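PDB 3QFI: transcriptional regulator from Enterococcus faecalis, which is of unknown function but belongs to the LytR-CpsA-Psr family, here an alpha/beta protein built round a central mixed sheet. Local coordinates for residues 47-52 / 56-61; 251-256 / 265-270; 109-114 / 151-156; 62-67 / 157-162. All coordinates share one frame; numbering follows the deposited sequence.

Contact 1 (47-52 / 56-61); sequences VVTINP and KSTMIS
Val48 and Met59 lie side by side in a non-hydrogen-bonded pair, with Val48 CG2 4.0 Å from Met59 CG, on the face of the sheet that also carries Ile50 and Ser57. Strands 47-51 and 56-61 run antiparallel (169°). Thr49 and Thr58 bond both ways, Thr49 N reaching Thr58 O at 2.9 Å and Thr58 N returning to Thr49 O at 3.1 Å. Asn51 and Lys56 form a second such pair, and Val47 N donates to Ile60 O. On the opposite face, with Val47, Thr49, Thr58 and Ile60, Val47 CB packs on Ile60 CG2 at 3.5 Å and the two threonine side chains lie alongside one another.

Ile50 can be followed outward. Its CB leaves toward the Val48 face; CG1 sits beside the backbone N (chi1 -46°), and the next turn brings CD1 over Ser57, 3.1 Å from Ser57 OG and 4.0 Å from Ser57 CB. The other branch, CG2, stays farther off, 4.1 Å from Ser57 OG. The Ser57 hydroxyl is hydrogen-bonded to Ala223 O, while Ile50 also touches Tyr220 and Phe224. Met59 continues from CG toward Val177 and Glu178 of helix 166-184; Gln262 of helix 249-262 covers Thr49 and Thr58 on the other side. The ammonium of Lys56 turns to Glu54, a salt bridge within the connection. This is a buried beta hairpin within the mixed sheet of the LytR-CpsA-Psr fold, flanked by strands 22-28 and 227-230.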
# COMPACT_ATOMS: atom_id res chain seq x y z
N VAL A 47 -0.79 -0.50 -2.35
CA VAL A 47 -0.69 -0.56 -3.80
C VAL A 47 -0.95 0.82 -4.37
O VAL A 47 -1.88 1.52 -3.95
CB VAL A 47 -1.70 -1.53 -4.43
CG1 VAL A 47 -1.56 -1.50 -5.94
CG2 VAL A 47 -1.47 -2.94 -3.91
N VAL A 48 -0.12 1.22 -5.33
CA VAL A 48 -0.26 2.53 -5.96
C VAL A 48 -0.30 2.37 -7.48
O VAL A 48 0.45 1.58 -8.04
CB VAL A 48 0.93 3.46 -5.59
CG1 VAL A 48 0.84 4.78 -6.35
CG2 VAL A 48 0.94 3.72 -4.10
N THR A 49 -1.20 3.11 -8.13
CA THR A 49 -1.29 3.06 -9.59
C THR A 49 -0.91 4.43 -10.14
O THR A 49 -1.49 5.45 -9.75
CB THR A 49 -2.70 2.67 -10.11
OG1 THR A 49 -3.70 3.54 -9.54
CG2 THR A 49 -3.02 1.22 -9.77
N ILE A 50 0.07 4.44 -11.03
CA ILE A 50 0.55 5.66 -11.64
C ILE A 50 -0.07 5.73 -13.04
O ILE A 50 0.24 4.91 -13.90
CB ILE A 50 2.10 5.65 -11.73
CG1 ILE A 50 2.69 5.20 -10.39
CG2 ILE A 50 2.64 7.04 -12.08
CD1 ILE A 50 2.31 6.08 -9.22
N ASN A 51 -0.97 6.69 -13.24
CA ASN A 51 -1.63 6.88 -14.52
C ASN A 51 -1.51 8.31 -15.00
O ASN A 51 -2.35 9.15 -14.70
CB ASN A 51 -3.11 6.51 -14.45
CG ASN A 51 -3.81 6.67 -15.79
OD1 ASN A 51 -3.43 6.05 -16.79
ND2 ASN A 51 -4.84 7.51 -15.82
N PRO A 52 -0.44 8.61 -15.75
CA PRO A 52 -0.23 9.97 -16.25
C PRO A 52 -1.29 10.40 -17.27
O PRO A 52 -1.53 11.59 -17.43
CB PRO A 52 1.17 9.89 -16.87
CG PRO A 52 1.25 8.47 -17.34
CD PRO A 52 0.63 7.70 -16.19
N LYS A 56 -2.97 11.28 -12.34
CA LYS A 56 -3.37 10.85 -11.00
C LYS A 56 -2.74 9.52 -10.55
O LYS A 56 -2.31 8.71 -11.38
CB LYS A 56 -4.91 10.76 -10.95
CG LYS A 56 -5.50 10.49 -9.56
CD LYS A 56 -7.00 10.85 -9.47
CE LYS A 56 -7.93 9.78 -10.04
NZ LYS A 56 -7.64 9.48 -11.46
N SER A 57 -2.69 9.32 -9.23
CA SER A 57 -2.16 8.09 -8.63
C SER A 57 -3.14 7.67 -7.56
O SER A 57 -3.62 8.51 -6.79
CB SER A 57 -0.78 8.30 -8.00
OG SER A 57 0.24 8.37 -8.98
N THR A 58 -3.41 6.38 -7.50
CA THR A 58 -4.36 5.83 -6.55
C THR A 58 -3.67 4.87 -5.60
O THR A 58 -3.12 3.84 -6.02
CB THR A 58 -5.46 5.09 -7.31
OG1 THR A 58 -5.84 5.85 -8.46
CG2 THR A 58 -6.67 4.88 -6.44
N MET A 59 -3.70 5.22 -4.32
CA MET A 59 -3.11 4.42 -3.25
C MET A 59 -4.18 3.45 -2.79
O MET A 59 -5.37 3.74 -2.87
CB MET A 59 -2.67 5.31 -2.08
CG MET A 59 -1.58 6.32 -2.43
SD MET A 59 -1.18 7.38 -1.00
CE MET A 59 0.52 6.95 -0.72
N ILE A 60 -3.75 2.31 -2.29
CA ILE A 60 -4.68 1.30 -1.85
C ILE A 60 -4.09 0.54 -0.68
O ILE A 60 -3.13 -0.20 -0.82
CB ILE A 60 -5.00 0.31 -3.03
CG1 ILE A 60 -6.48 0.35 -3.38
CG2 ILE A 60 -4.65 -1.11 -2.64
CD1 ILE A 60 -7.39 -0.18 -2.30
N SER A 61 -4.67 0.76 0.49
CA SER A 61 -4.23 0.08 1.69
C SER A 61 -4.88 -1.30 1.70
O SER A 61 -6.07 -1.43 1.39
CB SER A 61 -4.71 0.83 2.93
OG SER A 61 -4.09 2.09 3.06

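Contact 2 (251-256 / 265-270); sequences SLYKTQ and LKEHAS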
# COMPACT_ATOMS: atom_id res chain seq x y z
N SER A 251 -18.38 -4.73 -3.90
CA SER A 251 -17.54 -3.55 -3.68
C SER A 251 -16.14 -3.88 -4.21
O SER A 251 -15.43 -2.99 -4.68
CB SER A 251 -17.44 -3.20 -2.20
OG SER A 251 -16.35 -2.33 -1.97
N LEU A 252 -15.77 -5.16 -4.13
CA LEU A 252 -14.48 -5.67 -4.60
C LEU A 252 -14.35 -5.52 -6.11
O LEU A 252 -13.34 -5.05 -6.62
CB LEU A 252 -14.30 -7.16 -4.27
CG LEU A 252 -12.88 -7.73 -4.06
CD1 LEU A 252 -12.85 -9.24 -4.30
CD2 LEU A 252 -11.90 -7.05 -4.99
N TYR A 253 -15.39 -5.94 -6.84
CA TYR A 253 -15.36 -5.84 -8.29
C TYR A 253 -15.20 -4.40 -8.72
O TYR A 253 -14.39 -4.10 -9.59
CB TYR A 253 -16.64 -6.42 -8.92
CG TYR A 253 -16.62 -6.41 -10.45
CD1 TYR A 253 -15.52 -6.92 -11.15
CD2 TYR A 253 -17.68 -5.88 -11.18
CE1 TYR A 253 -15.48 -6.90 -12.53
CE2 TYR A 253 -17.64 -5.86 -12.58
CZ TYR A 253 -16.53 -6.37 -13.25
OH TYR A 253 -16.47 -6.33 -14.62
N LYS A 254 -15.97 -3.51 -8.12
CA LYS A 254 -15.90 -2.10 -8.47
C LYS A 254 -14.45 -1.60 -8.27
O LYS A 254 -13.89 -0.94 -9.14
CB LYS A 254 -16.88 -1.30 -7.60
CG LYS A 254 -16.82 0.20 -7.82
CD LYS A 254 -17.63 0.94 -6.78
CE LYS A 254 -17.32 2.42 -6.85
NZ LYS A 254 -15.86 2.68 -6.64
N THR A 255 -13.85 -1.95 -7.14
CA THR A 255 -12.48 -1.55 -6.87
C THR A 255 -11.53 -2.09 -7.93
O THR A 255 -10.64 -1.38 -8.40
CB THR A 255 -12.01 -2.10 -5.54
OG1 THR A 255 -12.90 -1.66 -4.51
CG2 THR A 255 -10.59 -1.62 -5.25
N GLN A 256 -11.70 -3.36 -8.29
CA GLN A 256 -10.88 -4.01 -9.30
C GLN A 256 -10.99 -3.35 -10.64
O GLN A 256 -10.00 -3.11 -11.32
CB GLN A 256 -11.28 -5.48 -9.47
CG GLN A 256 -10.75 -6.39 -8.39
CD GLN A 256 -11.47 -7.71 -8.37
OE1 GLN A 256 -11.05 -8.65 -7.71
NE2 GLN A 256 -12.57 -7.78 -9.11
N LEU A 265 -6.49 -0.78 -18.57
CA LEU A 265 -7.03 -2.12 -18.80
C LEU A 265 -8.54 -2.04 -18.89
O LEU A 265 -9.15 -1.05 -18.47
CB LEU A 265 -6.64 -3.07 -17.67
CG LEU A 265 -5.14 -3.30 -17.52
CD1 LEU A 265 -4.88 -4.14 -16.28
CD2 LEU A 265 -4.60 -4.00 -18.77
N LYS A 266 -9.14 -3.08 -19.45
CA LYS A 266 -10.59 -3.13 -19.61
C LYS A 266 -11.26 -3.88 -18.47
O LYS A 266 -10.60 -4.53 -17.65
CB LYS A 266 -10.95 -3.76 -20.96
CG LYS A 266 -10.53 -2.93 -22.20
CD LYS A 266 -10.72 -3.73 -23.50
CE LYS A 266 -10.49 -2.87 -24.76
NZ LYS A 266 -9.10 -2.38 -24.91
N GLU A 267 -12.58 -3.78 -18.42
CA GLU A 267 -13.34 -4.45 -17.40
C GLU A 267 -13.19 -5.97 -17.53
O GLU A 267 -13.15 -6.51 -18.63
CB GLU A 267 -14.81 -4.06 -17.52
CG GLU A 267 -15.61 -4.43 -16.30
CD GLU A 267 -17.09 -4.14 -16.46
OE1 GLU A 267 -17.44 -2.96 -16.68
OE2 GLU A 267 -17.88 -5.10 -16.38
N HIS A 268 -13.10 -6.66 -16.40
CA HIS A 268 -12.95 -8.11 -16.40
C HIS A 268 -14.16 -8.77 -15.75
O HIS A 268 -14.04 -9.38 -14.69
CB HIS A 268 -11.70 -8.52 -15.64
CG HIS A 268 -11.26 -9.92 -15.93
ND1 HIS A 268 -10.22 -10.53 -15.26
CD2 HIS A 268 -11.69 -10.81 -16.85
CE1 HIS A 268 -10.02 -11.73 -15.77
NE2 HIS A 268 -10.90 -11.93 -16.73
N ALA A 269 -15.32 -8.65 -16.39
CA ALA A 269 -16.58 -9.19 -15.89
C ALA A 269 -16.49 -10.60 -15.31
O ALA A 269 -17.27 -10.98 -14.45
CB ALA A 269 -17.62 -9.16 -16.99
N SER A 270 -15.54 -11.37 -15.81
CA SER A 270 -15.34 -12.73 -15.35
C SER A 270 -14.89 -12.73 -13.89
O SER A 270 -15.11 -13.69 -13.16
CB SER A 270 -14.30 -13.42 -16.23
OG SER A 270 -14.03 -14.73 -15.78
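Tyr253, on helix 249-262, reaches across to Glu267 and the residues leading into helix 269-280, in a surface contact between two consecutive helices and the loop joining them. The polar part is a hydrogen bond from Tyr253 OH to Glu267 OE2, modelled at 2.6 Å; the hydroxyl is placed too close to Glu267 CG, so its position and the bond length are doubtful. OE2 lies at the edge of the phenol ring, near its plane, whereas the carboxylate as a whole stands 83° from that ring, with the two side chains crossing at about a right angle. Tyr253 is set for this reach by CG lying opposite the backbone N (chi1 -177°).

Van der Waals contact supplies the rest: Tyr253 CE1 lies 3.6 Å from His268 O, oblique to the ring, and Ala269 CB approaches the uncertain hydroxyl only approximately. Beyond the segments, the ring also touches Arg272 and Asp275 of helix 269-280. The loop is tied down separately, by His268 ND1 bonded to Asp100 and by Arg260 bonded to Lys266 O.

Within helix 249-262 one carbonyl serves two donors: Ser251 O accepts from Thr255 N at 3.1 Å and from Thr255 OG1 at 2.9 Å, which approach it from opposite faces of its plane.

Contact 3 (109-114 / 151-156); sequences INMKGL and TGLAYA
Leu153 fits against Met111 and Leu114, joining the short helix 150-156 to the first turn of helix 111-120. Taken in order, the second segment starts with Thr151, whose backbone N is bonded to Asp148 OD2. Gly152 follows, its O accepting from Ala156 N at 3.2 Å within the helix.

Leu153 then carries the contact. With CG beside the backbone N (chi1 -82°), its isobutyl end swings nearer to helix 111-120. CD1 approaches the backbone of Met111, 3.3 Å from Met111 O and 4.0 Å from Met111 CB. CD2 lies 3.7 Å from Leu114 CD2 and also 4.1 Å from Met111 SD. The leucines slide past each other in opposite directions, whereas Met111 and Leu153 cross obliquely; the methionine chain is bent at both of its outer torsions.

Tyr155 faces other parts of the fold, packing on Val126 and Asn128 of strand 124-128 and bonding to Glu175 through its hydroxyl. No hydrogen bond crosses between the two segments, which implies that the helices meet here by van der Waals contact alone, a modest interface with no directional bond.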
# COMPACT_ATOMS: atom_id res chain seq x y z
N ILE A 109 10.58 -1.98 2.37
CA ILE A 109 11.31 -1.02 3.19
C ILE A 109 11.25 -1.43 4.66
O ILE A 109 10.18 -1.80 5.16
CB ILE A 109 10.70 0.39 3.06
CG1 ILE A 109 10.13 0.58 1.64
CG2 ILE A 109 11.76 1.45 3.40
CD1 ILE A 109 9.44 1.93 1.39
N ASN A 110 12.40 -1.36 5.33
CA ASN A 110 12.52 -1.68 6.76
C ASN A 110 12.08 -0.45 7.54
O ASN A 110 11.84 0.60 6.97
CB ASN A 110 13.98 -1.93 7.15
CG ASN A 110 14.48 -3.28 6.72
OD1 ASN A 110 15.66 -3.59 6.90
ND2 ASN A 110 13.58 -4.10 6.18
N MET A 111 12.03 -0.60 8.86
CA MET A 111 11.67 0.50 9.72
C MET A 111 12.87 1.45 9.84
O MET A 111 12.72 2.65 10.06
CB MET A 111 11.23 -0.03 11.09
CG MET A 111 9.93 -0.85 11.03
SD MET A 111 8.51 0.04 10.30
CE MET A 111 8.57 -0.51 8.55
N LYS A 112 14.08 0.91 9.67
CA LYS A 112 15.30 1.72 9.71
C LYS A 112 15.40 2.50 8.40
O LYS A 112 15.79 3.66 8.39
CB LYS A 112 16.55 0.84 9.86
CG LYS A 112 16.87 0.44 11.29
CD LYS A 112 18.11 -0.44 11.37
CE LYS A 112 18.58 -0.60 12.81
NZ LYS A 112 19.02 0.71 13.38
N GLY A 113 15.05 1.85 7.30
CA GLY A 113 15.11 2.51 6.00
C GLY A 113 14.03 3.56 5.87
O GLY A 113 14.25 4.62 5.28
N LEU A 114 12.85 3.26 6.40
CA LEU A 114 11.76 4.21 6.32
C LEU A 114 12.10 5.42 7.18
O LEU A 114 11.69 6.54 6.88
CB LEU A 114 10.44 3.60 6.79
CG LEU A 114 9.31 4.62 6.99
CD1 LEU A 114 9.16 5.54 5.79
CD2 LEU A 114 8.01 3.88 7.27
N THR A 151 10.03 10.51 14.85
CA THR A 151 8.60 10.80 15.07
C THR A 151 7.77 10.44 13.85
O THR A 151 6.54 10.50 13.87
CB THR A 151 8.32 12.29 15.43
OG1 THR A 151 8.46 13.11 14.26
CG2 THR A 151 9.26 12.78 16.51
N GLY A 152 8.45 10.08 12.77
CA GLY A 152 7.76 9.69 11.55
C GLY A 152 7.30 8.25 11.70
O GLY A 152 6.18 7.91 11.32
N LEU A 153 8.14 7.39 12.27
CA LEU A 153 7.75 6.00 12.45
C LEU A 153 6.59 5.85 13.41
O LEU A 153 5.70 5.03 13.20
CB LEU A 153 8.90 5.15 12.98
CG LEU A 153 9.91 4.66 11.95
CD1 LEU A 153 10.81 3.62 12.61
CD2 LEU A 153 9.17 4.04 10.75
N ALA A 154 6.59 6.65 14.47
CA ALA A 154 5.52 6.57 15.46
C ALA A 154 4.17 6.94 14.84
O ALA A 154 3.19 6.24 15.04
CB ALA A 154 5.84 7.48 16.64
N TYR A 155 4.15 8.02 14.06
CA TYR A 155 2.94 8.50 13.41
C TYR A 155 2.37 7.45 12.45
O TYR A 155 1.16 7.31 12.30
CB TYR A 155 3.23 9.79 12.62
CG TYR A 155 1.99 10.42 12.00
CD1 TYR A 155 1.03 11.04 12.80
CD2 TYR A 155 1.75 10.34 10.62
CE1 TYR A 155 -0.15 11.56 12.25
CE2 TYR A 155 0.57 10.85 10.06
CZ TYR A 155 -0.37 11.46 10.89
OH TYR A 155 -1.56 11.92 10.38
N ALA A 156 3.26 6.70 11.81
CA ALA A 156 2.86 5.67 10.86
C ALA A 156 2.42 4.41 11.60
O ALA A 156 1.51 3.71 11.17
CB ALA A 156 4.01 5.35 9.92

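Contact 4 (62-67 / 157-162); sequences LDRDIL and RMRHED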
# COMPACT_ATOMS: atom_id res chain seq x y z
N LEU A 62 -4.11 -2.32 2.05
CA LEU A 62 -4.66 -3.67 2.15
C LEU A 62 -4.60 -4.11 3.61
O LEU A 62 -3.52 -4.21 4.20
CB LEU A 62 -3.86 -4.65 1.28
CG LEU A 62 -3.97 -4.38 -0.22
CD1 LEU A 62 -2.90 -5.12 -0.98
CD2 LEU A 62 -5.36 -4.78 -0.69
N ASP A 63 -5.77 -4.35 4.21
CA ASP A 63 -5.84 -4.79 5.60
C ASP A 63 -5.22 -6.18 5.70
O ASP A 63 -5.42 -7.01 4.82
CB ASP A 63 -7.29 -4.83 6.07
CG ASP A 63 -7.42 -5.13 7.55
OD1 ASP A 63 -6.99 -6.22 8.01
OD2 ASP A 63 -7.96 -4.28 8.28
N ARG A 64 -4.46 -6.42 6.76
CA ARG A 64 -3.80 -7.70 6.97
C ARG A 64 -4.77 -8.84 7.27
O ARG A 64 -4.45 -10.02 7.07
CB ARG A 64 -2.78 -7.59 8.12
CG ARG A 64 -3.39 -7.34 9.50
CD ARG A 64 -2.32 -7.19 10.60
NE ARG A 64 -1.50 -6.00 10.37
CZ ARG A 64 -0.52 -5.57 11.18
NH1 ARG A 64 -0.21 -6.22 12.30
NH2 ARG A 64 0.14 -4.46 10.85
N ASP A 65 -5.96 -8.50 7.74
CA ASP A 65 -6.93 -9.54 8.07
C ASP A 65 -7.80 -9.94 6.88
O ASP A 65 -8.71 -10.75 7.02
CB ASP A 65 -7.80 -9.07 9.23
CG ASP A 65 -6.99 -8.76 10.48
OD1 ASP A 65 -7.30 -7.76 11.17
OD2 ASP A 65 -6.04 -9.53 10.77
N ILE A 66 -7.52 -9.39 5.71
CA ILE A 66 -8.34 -9.75 4.57
C ILE A 66 -8.19 -11.23 4.20
O ILE A 66 -7.07 -11.77 4.16
CB ILE A 66 -8.03 -8.85 3.37
CG1 ILE A 66 -8.37 -7.40 3.74
CG2 ILE A 66 -8.81 -9.31 2.15
CD1 ILE A 66 -8.26 -6.40 2.62
N LEU A 67 -9.31 -11.90 3.98
CA LEU A 67 -9.29 -13.32 3.64
C LEU A 67 -9.26 -13.47 2.13
O LEU A 67 -10.12 -12.92 1.43
CB LEU A 67 -10.52 -14.02 4.20
CG LEU A 67 -10.58 -15.53 4.09
CD1 LEU A 67 -9.49 -16.17 4.96
CD2 LEU A 67 -11.96 -16.00 4.55
N ARG A 157 3.08 4.12 12.72
CA ARG A 157 2.77 2.94 13.51
C ARG A 157 2.10 3.35 14.80
O ARG A 157 2.72 3.95 15.68
CB ARG A 157 4.06 2.17 13.82
CG ARG A 157 3.83 0.81 14.47
CD ARG A 157 5.16 0.12 14.77
NE ARG A 157 4.98 -1.28 15.17
CZ ARG A 157 4.24 -1.68 16.20
NH1 ARG A 157 3.59 -0.79 16.95
NH2 ARG A 157 4.14 -2.97 16.48
N MET A 158 0.82 3.03 14.92
CA MET A 158 0.05 3.35 16.12
C MET A 158 -1.37 2.91 15.85
O MET A 158 -1.99 3.35 14.87
CB MET A 158 0.10 4.86 16.39
CG MET A 158 -0.47 5.27 17.74
SD MET A 158 -2.24 5.03 17.85
CE MET A 158 -2.83 6.62 17.30
N ARG A 159 -1.88 2.03 16.71
CA ARG A 159 -3.22 1.48 16.57
C ARG A 159 -3.90 1.39 17.93
O ARG A 159 -4.67 0.47 18.19
CB ARG A 159 -3.11 0.07 15.95
CG ARG A 159 -4.40 -0.50 15.37
CD ARG A 159 -4.15 -1.87 14.72
NE ARG A 159 -2.99 -1.84 13.84
CZ ARG A 159 -2.55 -2.88 13.13
NH1 ARG A 159 -3.19 -4.04 13.18
NH2 ARG A 159 -1.47 -2.74 12.37
N HIS A 160 -3.61 2.34 18.81
CA HIS A 160 -4.21 2.32 20.14
C HIS A 160 -4.85 3.65 20.48
O HIS A 160 -6.04 3.72 20.80
CB HIS A 160 -3.15 1.97 21.19
CG HIS A 160 -2.51 0.64 20.98
ND1 HIS A 160 -3.23 -0.54 20.99
CD2 HIS A 160 -1.23 0.29 20.73
CE1 HIS A 160 -2.42 -1.56 20.76
NE2 HIS A 160 -1.20 -1.08 20.60
N GLU A 161 -4.06 4.71 20.39
CA GLU A 161 -4.53 6.06 20.68
C GLU A 161 -5.44 6.58 19.57
O GLU A 161 -5.79 7.76 19.56
CB GLU A 161 -3.35 7.01 20.84
CG GLU A 161 -3.16 7.54 22.25
CD GLU A 161 -2.53 6.51 23.18
OE1 GLU A 161 -3.08 5.38 23.27
OE2 GLU A 161 -1.50 6.84 23.82
N ASP A 162 -5.81 5.71 18.63
CA ASP A 162 -6.69 6.10 17.53
C ASP A 162 -8.04 5.41 17.60
O ASP A 162 -8.15 4.19 17.48
CB ASP A 162 -6.04 5.78 16.18
CG ASP A 162 -6.98 6.06 15.01
OD1 ASP A 162 -7.53 7.17 14.93
OD2 ASP A 162 -7.15 5.16 14.16
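Arg64 offers one face of its guanidinium to the edge of the Arg159 guanidinium, the two planes standing 81° apart in a T-shaped meeting. Arg159 NH1 lies 3.6 Å above the Arg64 plane, over its centre, and Arg159 NH2 is 3.2 Å from Arg64 CZ. Arg64 NH2 and Arg159 NH2 are modelled 2.8 Å apart, two donors and not a bond; at this resolution the short distance carries little. The side chains come from opposite directions. A bend at the third torsion of each chain brings its guanidinium to the meeting point.

The Arg64 side is shaped by a type I turn from Asp63 to Ile66. Within it Asp65 N donates to Asp63 OD1, an Asx turn.

Acidic and basic groups gather round the arginines. Arg169 of helix 166-184 lies close to both. Asp166 is a weak partner, in a long ion pair with Arg159 NH1; Asp65 OD1 is 5.9 Å from Arg159 NH1, and Asp65 is mainly engaged by Lys78, in a salt bridge through OD2. Three arginines this close probably need neighbouring negative charge; in this family such a cluster is consistent with a site for an anionic group.

Contact 1 supplies two neighbouring strands of the central mixed sheet; the centres of contacts 3 and 4 lie about 21 and 20 Å from its own. Residues 62-67 carry on directly from the hairpin, and Leu62 CD1 packs on Val47 CG2, 3.9 Å apart. Residues 151-156 run straight into 157-162; contact 3 thus falls, in sequence, between the two halves of contact 4, with centres about 16 Å apart. Contact 2 comes last, on helices 249-262 and 269-280, its centre about 16 Å from that of contact 1 and about 33 Å from contact 3. Contacts 2 and 3 lie on opposite sides of the chain's centre, as do contacts 1 and 4.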